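Local coordinates for Atp-dependent DNA ligase (Psychromonas sp., PDB 4D05), which seals nicks in DNA, using ATP to form an enzyme-adenylate intermediate, with a minimized DNA-binding surface, at residues A[47-53]-A[84-90]. Sequence-based numbering, arbitrary orientation.
Sequences FTAPTWF and DNQNEQW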
ATOM      1  N   PHE A  47       3.044 -16.377 -13.445  1.00  3.50           N
ATOM      2  CA  PHE A  47       4.312 -15.739 -13.837  1.00  3.16           C
ATOM      3  C   PHE A  47       5.226 -16.745 -14.510  1.00  4.77           C
ATOM      4  O   PHE A  47       5.242 -17.926 -14.130  1.00  5.04           O
ATOM      5  CB  PHE A  47       5.052 -15.151 -12.633  1.00  4.12           C
ATOM      6  CG  PHE A  47       4.347 -13.990 -11.988  1.00  3.55           C
ATOM      7  CD1 PHE A  47       4.359 -12.745 -12.581  1.00  4.86           C
ATOM      8  CD2 PHE A  47       3.673 -14.147 -10.792  1.00  5.14           C
ATOM      9  CE1 PHE A  47       3.708 -11.666 -11.985  1.00  6.68           C
ATOM     10  CE2 PHE A  47       3.029 -13.073 -10.180  1.00  4.01           C
ATOM     11  CZ  PHE A  47       3.037 -11.827 -10.766  1.00  4.49           C
ATOM     12  N   THR A  48       6.013 -16.282 -15.485  1.00  4.24           N
ATOM     13  CA  THR A  48       6.981 -17.178 -16.103  1.00  5.13           C
ATOM     14  C   THR A  48       8.284 -17.153 -15.295  1.00  4.79           C
ATOM     15  O   THR A  48       9.366 -16.801 -15.809  1.00  6.01           O
ATOM     16  CB  THR A  48       7.229 -16.814 -17.578  1.00  6.11           C
ATOM     17  OG1 THR A  48       7.869 -15.538 -17.654  1.00  6.74           O
ATOM     18  CG2 THR A  48       5.921 -16.784 -18.375  1.00  8.64           C
ATOM     19  N   ALA A  49       8.203 -17.568 -14.032  1.00  5.46           N
ATOM     20  CA  ALA A  49       9.380 -17.534 -13.177  1.00  5.36           C
ATOM     21  C   ALA A  49      10.334 -18.626 -13.622  1.00  4.80           C
ATOM     22  O   ALA A  49       9.938 -19.801 -13.751  1.00  5.83           O
ATOM     23  CB  ALA A  49       9.015 -17.759 -11.744  1.00  6.61           C
ATOM     24  N   PRO A  50      11.594 -18.262 -13.854  1.00  5.59           N
ATOM     25  CA  PRO A  50      12.537 -19.325 -14.236  1.00  5.43           C
ATOM     26  C   PRO A  50      12.659 -20.448 -13.207  1.00  6.50           C
ATOM     27  O   PRO A  50      12.502 -20.245 -12.019  1.00  6.31           O
ATOM     28  CB  PRO A  50      13.872 -18.571 -14.336  1.00  6.14           C
ATOM     29  CG  PRO A  50      13.469 -17.162 -14.666  1.00  8.45           C
ATOM     30  CD  PRO A  50      12.228 -16.939 -13.859  1.00  6.33           C
ATOM     31  N   THR A  51      12.969 -21.644 -13.695  1.00  6.26           N
ATOM     32  CA  THR A  51      13.093 -22.813 -12.838  1.00  7.32           C
ATOM     33  C   THR A  51      14.088 -22.591 -11.705  1.00  4.90           C
ATOM     34  O   THR A  51      13.835 -22.974 -10.570  1.00  6.10           O
ATOM     35  CB  THR A  51      13.560 -23.997 -13.680  1.00 10.80           C
ATOM     36  OG1 THR A  51      12.600 -24.199 -14.697  1.00 14.52           O
ATOM     37  CG2 THR A  51      13.663 -25.205 -12.851  1.00 13.06           C
ATOM     38  N   TRP A  52      15.233 -21.995 -12.010  1.00  5.40           N
ATOM     39  CA  TRP A  52      16.256 -21.769 -10.988  1.00  5.04           C
ATOM     40  C   TRP A  52      15.804 -20.761  -9.928  1.00  3.90           C
ATOM     41  O   TRP A  52      16.347 -20.734  -8.807  1.00  7.18           O
ATOM     42  CB  TRP A  52      17.589 -21.315 -11.630  1.00  5.40           C
ATOM     43  CG  TRP A  52      17.427 -20.257 -12.696  1.00  6.24           C
ATOM     44  CD1 TRP A  52      17.356 -20.468 -14.043  1.00  7.36           C
ATOM     45  CD2 TRP A  52      17.289 -18.835 -12.504  1.00  4.98           C
ATOM     46  NE1 TRP A  52      17.198 -19.287 -14.694  1.00  7.19           N
ATOM     47  CE2 TRP A  52      17.167 -18.265 -13.780  1.00  7.23           C
ATOM     48  CE3 TRP A  52      17.300 -17.995 -11.389  1.00  6.50           C
ATOM     49  CZ2 TRP A  52      17.023 -16.891 -13.980  1.00  8.12           C
ATOM     50  CZ3 TRP A  52      17.165 -16.609 -11.597  1.00  6.93           C
ATOM     51  CH2 TRP A  52      17.038 -16.086 -12.876  1.00  7.96           C
ATOM     52  N   PHE A  53      14.827 -19.926 -10.259  1.00  4.08           N
ATOM     53  CA  PHE A  53      14.318 -18.951  -9.280  1.00  4.39           C
ATOM     54  C   PHE A  53      13.471 -19.648  -8.207  1.00  5.14           C
ATOM     55  O   PHE A  53      13.580 -19.347  -7.026  1.00  5.86           O
ATOM     56  CB  PHE A  53      13.490 -17.888  -9.995  1.00  4.15           C
ATOM     57  CG  PHE A  53      13.051 -16.759  -9.099  1.00  3.87           C
ATOM     58  CD1 PHE A  53      13.911 -15.672  -8.856  1.00  3.83           C
ATOM     59  CD2 PHE A  53      11.794 -16.761  -8.513  1.00  3.97           C
ATOM     60  CE1 PHE A  53      13.505 -14.644  -8.016  1.00  4.93           C
ATOM     61  CE2 PHE A  53      11.409 -15.727  -7.682  1.00  4.55           C
ATOM     62  CZ  PHE A  53      12.266 -14.677  -7.437  1.00  4.77           C
ATOM     63  N   ASP A  84       8.714 -15.029 -20.401  1.00  7.38           N
ATOM     64  CA  ASP A  84       9.969 -15.683 -20.752  1.00  6.78           C
ATOM     65  C   ASP A  84      10.517 -16.387 -19.529  1.00  5.57           C
ATOM     66  O   ASP A  84      10.997 -15.729 -18.594  1.00  6.06           O
ATOM     67  CB  ASP A  84      10.986 -14.637 -21.241  1.00  7.13           C
ATOM     68  CG  ASP A  84      12.361 -15.224 -21.550  1.00 10.97           C
ATOM     69  OD1 ASP A  84      12.553 -16.461 -21.578  1.00 10.53           O
ATOM     70  OD2 ASP A  84      13.288 -14.415 -21.763  1.00 14.67           O
ATOM     71  N   ASN A  85      10.473 -17.712 -19.535  1.00  8.01           N
ATOM     72  CA  ASN A  85      10.880 -18.427 -18.351  1.00  8.56           C
ATOM     73  C   ASN A  85      12.385 -18.654 -18.315  1.00  7.93           C
ATOM     74  O   ASN A  85      12.900 -19.358 -17.421  1.00  9.81           O
ATOM     75  CB  ASN A  85      10.102 -19.752 -18.199  1.00 13.70           C
ATOM     76  CG  ASN A  85      10.351 -20.691 -19.347  1.00 20.10           C
ATOM     77  OD1 ASN A  85      11.355 -20.585 -20.012  1.00 19.50           O
ATOM     78  ND2 ASN A  85       9.417 -21.585 -19.612  1.00 28.33           N
ATOM     79  N   GLN A  86      13.108 -18.041 -19.241  1.00  8.16           N
ATOM     80  CA  GLN A  86      14.573 -18.106 -19.188  1.00 11.43           C
ATOM     81  C   GLN A  86      15.156 -16.713 -19.065  1.00 10.51           C
ATOM     82  O   GLN A  86      16.284 -16.458 -19.471  1.00 13.82           O
ATOM     83  CB  GLN A  86      15.118 -18.876 -20.394  1.00 16.74           C
ATOM     84  CG  GLN A  86      14.678 -20.359 -20.345  1.00 22.09           C
ATOM     85  CD  GLN A  86      15.347 -21.248 -21.346  1.00 31.31           C
ATOM     86  OE1 GLN A  86      15.874 -20.798 -22.363  1.00 31.95           O
ATOM     87  NE2 GLN A  86      15.332 -22.546 -21.066  1.00 37.06           N
ATOM     88  N   ASN A  87      14.373 -15.799 -18.482  1.00  7.42           N
ATOM     89  CA  ASN A  87      14.782 -14.410 -18.363  1.00  7.67           C
ATOM     90  C   ASN A  87      15.724 -14.201 -17.189  1.00  7.57           C
ATOM     91  O   ASN A  87      15.322 -14.308 -16.042  1.00  6.20           O
ATOM     92  CB  ASN A  87      13.519 -13.577 -18.226  1.00  7.00           C
ATOM     93  CG  ASN A  87      13.780 -12.105 -18.064  1.00  6.28           C
ATOM     94  OD1 ASN A  87      14.924 -11.624 -18.118  1.00  7.03           O
ATOM     95  ND2 ASN A  87      12.691 -11.355 -17.913  1.00  7.25           N
ATOM     96  N   GLU A  88      16.991 -13.912 -17.481  1.00  6.36           N
ATOM     97  CA  GLU A  88      18.004 -13.767 -16.435  1.00  7.24           C
ATOM     98  C   GLU A  88      17.730 -12.630 -15.464  1.00  5.25           C
ATOM     99  O   GLU A  88      18.269 -12.610 -14.352  1.00  5.51           O
ATOM    100  CB  GLU A  88      19.374 -13.583 -17.091  1.00 10.64           C
ATOM    101  CG  GLU A  88      19.537 -12.237 -17.740  1.00 18.43           C
ATOM    102  CD  GLU A  88      20.799 -12.140 -18.581  0.70 32.31           C
ATOM    103  OE1 GLU A  88      21.402 -13.192 -18.872  0.45 38.52           O
ATOM    104  OE2 GLU A  88      21.185 -11.011 -18.947  0.51 37.00           O
ATOM    105  N   GLN A  89      16.896 -11.679 -15.875  1.00  6.14           N
ATOM    106  CA  GLN A  89      16.643 -10.513 -15.006  1.00  6.43           C
ATOM    107  C   GLN A  89      15.962 -10.876 -13.693  1.00  4.65           C
ATOM    108  O   GLN A  89      15.967 -10.064 -12.755  1.00  4.51           O
ATOM    109  CB  GLN A  89      15.859  -9.441 -15.749  1.00  7.68           C
ATOM    110  CG  GLN A  89      16.653  -8.952 -16.962  1.00 11.63           C
ATOM    111  CD  GLN A  89      15.976  -7.823 -17.691  1.00 16.99           C
ATOM    112  OE1 GLN A  89      15.527  -6.824 -17.066  1.00 18.39           O
ATOM    113  NE2 GLN A  89      15.908  -7.939 -19.027  1.00 18.76           N
ATOM    114  N   TRP A  90      15.347 -12.055 -13.618  1.00  4.34           N
ATOM    115  CA  TRP A  90      14.789 -12.490 -12.338  1.00  4.05           C
ATOM    116  C   TRP A  90      15.852 -12.656 -11.252  1.00  3.40           C
ATOM    117  O   TRP A  90      15.534 -12.725 -10.081  1.00  4.82           O
ATOM    118  CB  TRP A  90      13.967 -13.792 -12.491  1.00  3.24           C
ATOM    119  CG  TRP A  90      12.617 -13.654 -13.130  1.00  2.47           C
ATOM    120  CD1 TRP A  90      12.346 -13.442 -14.468  1.00  3.69           C
ATOM    121  CD2 TRP A  90      11.348 -13.731 -12.479  1.00  2.94           C
ATOM    122  NE1 TRP A  90      10.995 -13.399 -14.678  1.00  3.86           N
ATOM    123  CE2 TRP A  90      10.355 -13.549 -13.468  1.00  3.52           C
ATOM    124  CE3 TRP A  90      10.952 -13.922 -11.151  1.00  3.18           C
ATOM    125  CZ2 TRP A  90       9.000 -13.569 -13.169  1.00  5.09           C
ATOM    126  CZ3 TRP A  90       9.602 -13.934 -10.853  1.00  5.75           C
ATOM    127  CH2 TRP A  90       8.644 -13.765 -11.857  1.00  5.75           C
TER
HETATM  128  O   HOH W   1      13.778 -21.776 -16.520  1.00 12.23           O
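W90 lies with one indole face against A49 and P50. P50 CD sits 3.5 Å from the centroid of the W90 five-membered ring, nearly along the ring normal. A49 CA does the same over the six-membered ring, 4.0 Å from its centroid. Both are CH-pi contacts, so the extended A49-P50 backbone lies over the indole face. F53 meets the same indole at its rim: W90 CE3 points at the centre of the phenyl face, an edge-to-face pair with centroids 5.1 Å apart and planes at 69°. The F53 side chain swings to this place with CG anti to the backbone N (chi1 -174°). F47 adds its CB, 3.9 Å from W90 CH2. W52 CH2 approaches W90 CB, while N87 O lies at the edge of the W52 ring, near W52 CZ2. Without the indole, as with an alanine at W90, A49 and P50 would probably lose the surface they rest on, and the F53 face its edge partner.

Polar links run from T48 and T51 to D84 and N85. D84 N donates to T48 OG1 (2.9 Å, 162° at the hydrogen). N85 CA makes a CA-H...O contact of 3.4 Å with T48 O. A water accepts from T51 N and donates to N85 O, joining the first turn of helix 51-54 to the loop. The loop is shaped by a type I turn from D84 to N87 and by two Asx turns, in which D84 OD1 and N87 OD1 accept from Q86 N and Q89 N.

Farther out, I79 of helix 73-80 touches W90, and Y125 meets the F53 ring. The contact joins the start of helix 51-54, with P50 as its N-cap, to the loop between helix 73-80 and strand 94-99, at the periphery of the nucleotide-binding (adenylation) domain of an ATP-dependent DNA ligase.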